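Local atomic coordinates of aldehyde dehydrogenase 12 (Zea mays, PDB entry 6D97), a protein that oxidises L-glutamate gamma-semialdehyde with NAD+ as a member of the aldehyde dehydrogenase family, the last enzyme of proline catabolism in plants. Residues Glu347-Leu352 with Val389-Glu394; Glu354-Lys357 with Leu361-Gly364. All blocks are in the same frame, centred on the assembly; numbering follows the deposited sequence.

Contact 1: residues Glu347-Leu352 with Val389-Glu394; sequences EKMKKL and VLFGGE
Phe-391 lays one face of its ring against the backbone of Lys-350, packing helix 345-354 onto strand 388-391, an outermost strand, within this chain, of the seven-stranded mixed sheet. A classic beta bulge, in which Leu-390 and Phe-391 both face Ala-412 of the neighbouring strand, shapes the strand end that carries the ring. The leading interaction is a CH-pi contact: Lys-350 CA stands 4.0 Å from the centroid of the Phe-391 ring, 23° off its normal. Met-349 O lies over the same face, near the rim, 3.9 Å from Phe-391 CZ. Apolar contact follows, with Met-349 CB 4.1 Å from Phe-391 CE2; a broad flat ring suits a helix surface that offers backbone and the first methylenes of Met-349 and Lys-350. Exchanging the phenylalanine for an alanine would probably leave a gap beside the helix, with Met-349 CB and Lys-350 CA stripped of the ring. Lysine suits the exposed border, where its methylenes lie on apolar groups while its charge stays at the surface. Its CG lies anti to the backbone N (chi1 -179°), which sends the chain alongside Phe-391 in the opposite direction, and NZ forms a salt bridge with Glu-354. Lys-350 CG passes 3.7 Å from Phe-391 CB.

Contact 2: residues Glu354-Lys357 with Leu361-Gly364; sequences ERRK and LTIG
Arg-356 and Thr-362 are joined by a hydrogen bond across a compact loop turn that follows helix 345-354 and leads on toward helix 371-382. Arg-356 NH1 donates an N-H to Thr-362 O at 2.9 Å, with the acceptor in the guanidinium plane and the donor on a carbonyl lone pair. Arginine suits this buried place because its several N-H groups serve different partners: NH2 makes a salt bridge with Asp-317, while NH1 also bonds to the carbonyl O of Thr-547 of the second subunit. The turn thus meets the C-terminal end of another copy of the protein, where Pro-544 O accepts a bond from Arg-355 NH2.

Two further bonds hold the backbone of Lys-357, one from a side chain and one from the backbone. Lys-357 N donates to Thr-362 OG1 over 2.8 Å in a nearly straight bond (171°); a chi1 of 44° sets this hydroxyl between the threonine's own N and carbonyl carbon, and Asp-360 OD1 is its second partner. Ile-363 N reaches Lys-357 O at 3.3 Å, approaching from above the carbonyl plane.

Packing lies beyond these bonds. Ile-363 suits a buried place where one branch rests on the backbone of Lys-357 while the side chain also meets Leu-396, Pro-410 and Pro-436. That branch is CG2, 3.4 Å from Lys-357 C.

Both contacts are partly buried and belong to neighbouring parts of the chain, their centres 12 Å apart: contact 2 is nested inside the loop that contact 1 closes. Helix 345-354 runs through contact 1, and the turn of contact 2 follows it. Contact 1 joins that helix to a sheet strand through an aromatic face and methylenes, whereas contact 2 ties loop to loop with three hydrogen bonds, two of them using a side-chain atom. Contact 2 also has hydrogen bonds to the second subunit; in contact 1, only Leu-352 packs there, against Leu-543 of that subunit.

Contact 1: residues Glu347-Leu352 with Val389-Glu394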
loop_
_atom_site.group_PDB
_atom_site.type_symbol
_atom_site.label_atom_id
_atom_site.label_comp_id
_atom_site.label_asym_id
_atom_site.label_seq_id
_atom_site.Cartn_x
_atom_site.Cartn_y
_atom_site.Cartn_z
ATOM N N GLU A 347 -24.312 -0.749 -40.107
ATOM C CA GLU A 347 -23.954 -1.254 -41.429
ATOM C C GLU A 347 -22.568 -1.883 -41.418
ATOM O O GLU A 347 -22.360 -2.954 -42.001
ATOM C CB GLU A 347 -24.031 -0.128 -42.463
ATOM C CG GLU A 347 -25.448 0.323 -42.802
ATOM C CD GLU A 347 -26.103 1.118 -41.681
ATOM O OE1 GLU A 347 -25.375 1.569 -40.769
ATOM O OE2 GLU A 347 -27.343 1.287 -41.711
ATOM N N LYS A 348 -21.607 -1.237 -40.747
ATOM C CA LYS A 348 -20.270 -1.812 -40.636
ATOM C C LYS A 348 -20.278 -3.067 -39.772
ATOM O O LYS A 348 -19.546 -4.022 -40.055
ATOM C CB LYS A 348 -19.292 -0.781 -40.075
ATOM C CG LYS A 348 -19.114 0.446 -40.950
ATOM C CD LYS A 348 -18.435 1.573 -40.184
ATOM C CE LYS A 348 -18.326 2.836 -41.023
ATOM N NZ LYS A 348 -17.410 2.666 -42.187
ATOM N N MET A 349 -21.099 -3.085 -38.716
ATOM C CA MET A 349 -21.203 -4.279 -37.881
ATOM C C MET A 349 -21.752 -5.457 -38.673
ATOM O O MET A 349 -21.314 -6.600 -38.490
ATOM C CB MET A 349 -22.084 -3.997 -36.663
ATOM C CG MET A 349 -21.357 -3.305 -35.520
ATOM S SD MET A 349 -22.465 -2.646 -34.259
ATOM C CE MET A 349 -23.249 -4.143 -33.667
ATOM N N LYS A 350 -22.716 -5.196 -39.555
ATOM C CA LYS A 350 -23.245 -6.249 -40.411
ATOM C C LYS A 350 -22.160 -6.805 -41.324
ATOM O O LYS A 350 -21.958 -8.024 -41.397
ATOM C CB LYS A 350 -24.424 -5.708 -41.223
ATOM C CG LYS A 350 -25.084 -6.728 -42.133
ATOM C CD LYS A 350 -26.437 -6.233 -42.617
ATOM C CE LYS A 350 -27.089 -7.231 -43.553
ATOM N NZ LYS A 350 -26.254 -7.473 -44.760
ATOM N N LYS A 351 -21.437 -5.918 -42.016
ATOM C CA LYS A 351 -20.376 -6.358 -42.919
ATOM C C LYS A 351 -19.287 -7.111 -42.168
ATOM O O LYS A 351 -18.765 -8.117 -42.664
ATOM C CB LYS A 351 -19.786 -5.158 -43.661
ATOM C CG LYS A 351 -20.695 -4.591 -44.741
ATOM C CD LYS A 351 -20.245 -3.206 -45.188
ATOM C CE LYS A 351 -21.154 -2.648 -46.277
ATOM N NZ LYS A 351 -20.873 -1.215 -46.565
ATOM N N LEU A 352 -18.942 -6.650 -40.961
ATOM C CA LEU A 352 -17.891 -7.308 -40.191
ATOM C C LEU A 352 -18.315 -8.696 -39.725
ATOM O O LEU A 352 -17.488 -9.613 -39.684
ATOM C CB LEU A 352 -17.489 -6.441 -38.999
ATOM C CG LEU A 352 -16.679 -5.186 -39.313
ATOM C CD1 LEU A 352 -16.642 -4.304 -38.087
ATOM C CD2 LEU A 352 -15.281 -5.582 -39.725
ATOM N N VAL A 389 -34.531 -8.524 -36.725
ATOM C CA VAL A 389 -33.184 -9.055 -36.901
ATOM C C VAL A 389 -32.369 -8.056 -37.713
ATOM O O VAL A 389 -32.747 -7.688 -38.832
ATOM C CB VAL A 389 -33.216 -10.424 -37.591
ATOM C CG1 VAL A 389 -31.797 -10.970 -37.767
ATOM C CG2 VAL A 389 -34.081 -11.391 -36.805
ATOM N N LEU A 390 -31.246 -7.608 -37.151
ATOM C CA LEU A 390 -30.378 -6.685 -37.873
ATOM C C LEU A 390 -29.457 -7.424 -38.836
ATOM O O LEU A 390 -29.261 -6.982 -39.974
ATOM C CB LEU A 390 -29.571 -5.842 -36.885
ATOM C CG LEU A 390 -30.376 -4.886 -35.999
ATOM C CD1 LEU A 390 -29.473 -4.274 -34.941
ATOM C CD2 LEU A 390 -31.061 -3.800 -36.823
ATOM N N PHE A 391 -28.884 -8.545 -38.404
ATOM C CA PHE A 391 -28.153 -9.421 -39.311
ATOM C C PHE A 391 -28.060 -10.808 -38.691
ATOM O O PHE A 391 -28.355 -11.009 -37.512
ATOM C CB PHE A 391 -26.764 -8.867 -39.659
ATOM C CG PHE A 391 -25.987 -8.346 -38.481
ATOM C CD1 PHE A 391 -25.209 -9.196 -37.712
ATOM C CD2 PHE A 391 -26.005 -6.995 -38.169
ATOM C CE1 PHE A 391 -24.479 -8.714 -36.641
ATOM C CE2 PHE A 391 -25.282 -6.506 -37.096
ATOM C CZ PHE A 391 -24.514 -7.367 -36.332
ATOM N N GLY A 392 -27.655 -11.770 -39.518
ATOM C CA GLY A 392 -27.577 -13.145 -39.055
ATOM C C GLY A 392 -28.958 -13.750 -38.889
ATOM O O GLY A 392 -29.881 -13.482 -39.666
ATOM N N GLY A 393 -29.107 -14.575 -37.858
ATOM C CA GLY A 393 -30.367 -15.234 -37.592
ATOM C C GLY A 393 -30.571 -16.546 -38.310
ATOM O O GLY A 393 -31.678 -17.095 -38.257
ATOM N N GLU A 394 -29.548 -17.066 -38.979
ATOM C CA GLU A 394 -29.632 -18.308 -39.726
ATOM C C GLU A 394 -28.483 -19.222 -39.334
ATOM O O GLU A 394 -27.426 -18.747 -38.906
ATOM C CB GLU A 394 -29.594 -18.046 -41.239
ATOM C CG GLU A 394 -30.808 -17.289 -41.756
ATOM C CD GLU A 394 -30.618 -16.759 -43.164
ATOM O OE1 GLU A 394 -29.474 -16.804 -43.665
ATOM O OE2 GLU A 394 -31.613 -16.296 -43.765
#

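Contact 2: residues Glu354-Lys357 with Leu361-Gly364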
loop_
_atom_site.group_PDB
_atom_site.type_symbol
_atom_site.label_atom_id
_atom_site.label_comp_id
_atom_site.label_asym_id
_atom_site.label_seq_id
_atom_site.Cartn_x
_atom_site.Cartn_y
_atom_site.Cartn_z
ATOM N N GLU A 354 -20.206 -10.701 -41.361
ATOM C CA GLU A 354 -20.367 -11.578 -42.516
ATOM C C GLU A 354 -19.048 -12.043 -43.114
ATOM O O GLU A 354 -19.062 -12.933 -43.970
ATOM C CB GLU A 354 -21.205 -10.881 -43.593
ATOM C CG GLU A 354 -22.675 -10.771 -43.218
ATOM C CD GLU A 354 -23.395 -9.649 -43.938
ATOM O OE1 GLU A 354 -24.647 -9.650 -43.926
ATOM O OE2 GLU A 354 -22.717 -8.768 -44.509
ATOM N N ARG A 355 -17.919 -11.473 -42.699
ATOM C CA ARG A 355 -16.626 -12.017 -43.086
ATOM C C ARG A 355 -16.115 -13.056 -42.094
ATOM O O ARG A 355 -15.017 -13.589 -42.286
ATOM C CB ARG A 355 -15.592 -10.896 -43.257
ATOM C CG ARG A 355 -15.373 -10.049 -42.030
ATOM C CD ARG A 355 -14.113 -9.211 -42.166
ATOM N NE ARG A 355 -13.620 -8.764 -40.864
ATOM C CZ ARG A 355 -12.514 -8.052 -40.678
ATOM N NH1 ARG A 355 -11.766 -7.698 -41.715
ATOM N NH2 ARG A 355 -12.154 -7.694 -39.450
ATOM N N ARG A 356 -16.882 -13.358 -41.049
ATOM C CA ARG A 356 -16.540 -14.443 -40.142
ATOM C C ARG A 356 -16.942 -15.774 -40.761
ATOM O O ARG A 356 -18.015 -15.898 -41.356
ATOM C CB ARG A 356 -17.232 -14.244 -38.795
ATOM C CG ARG A 356 -16.886 -12.903 -38.184
ATOM C CD ARG A 356 -17.251 -12.803 -36.709
ATOM N NE ARG A 356 -16.456 -11.760 -36.063
ATOM C CZ ARG A 356 -15.405 -11.988 -35.279
ATOM N NH1 ARG A 356 -15.027 -13.235 -35.019
ATOM N NH2 ARG A 356 -14.734 -10.967 -34.756
ATOM N N LYS A 357 -16.066 -16.768 -40.635
ATOM C CA LYS A 357 -16.292 -18.032 -41.318
ATOM C C LYS A 357 -15.705 -19.185 -40.518
ATOM O O LYS A 357 -14.817 -19.011 -39.681
ATOM C CB LYS A 357 -15.706 -18.018 -42.734
ATOM C CG LYS A 357 -14.304 -17.469 -42.826
ATOM C CD LYS A 357 -14.253 -16.385 -43.880
ATOM C CE LYS A 357 -12.828 -16.025 -44.248
ATOM N NZ LYS A 357 -12.814 -15.189 -45.480
ATOM N N LEU A 361 -12.297 -20.360 -38.054
ATOM C CA LEU A 361 -12.931 -20.366 -36.738
ATOM C C LEU A 361 -13.156 -18.958 -36.196
ATOM O O LEU A 361 -13.177 -18.744 -34.983
ATOM C CB LEU A 361 -12.136 -21.214 -35.744
ATOM C CG LEU A 361 -12.295 -22.716 -36.000
ATOM C CD1 LEU A 361 -11.406 -23.534 -35.080
ATOM C CD2 LEU A 361 -13.753 -23.114 -35.834
ATOM N N THR A 362 -13.337 -17.985 -37.089
ATOM C CA THR A 362 -13.892 -16.703 -36.675
ATOM C C THR A 362 -15.393 -16.787 -36.428
ATOM O O THR A 362 -15.973 -15.849 -35.867
ATOM C CB THR A 362 -13.579 -15.631 -37.720
ATOM O OG1 THR A 362 -13.815 -16.157 -39.032
ATOM C CG2 THR A 362 -12.125 -15.199 -37.605
ATOM N N ILE A 363 -16.030 -17.867 -36.876
ATOM C CA ILE A 363 -17.305 -18.346 -36.357
ATOM C C ILE A 363 -17.153 -19.855 -36.237
ATOM O O ILE A 363 -16.367 -20.469 -36.964
ATOM C CB ILE A 363 -18.507 -17.969 -37.256
ATOM C CG1 ILE A 363 -19.836 -18.212 -36.528
ATOM C CG2 ILE A 363 -18.483 -18.765 -38.550
ATOM C CD1 ILE A 363 -20.096 -17.268 -35.383
ATOM N N GLY A 364 -17.874 -20.460 -35.298
ATOM C CA GLY A 364 -17.723 -21.882 -35.107
ATOM C C GLY A 364 -18.681 -22.538 -34.138
ATOM O O GLY A 364 -19.700 -21.969 -33.734
#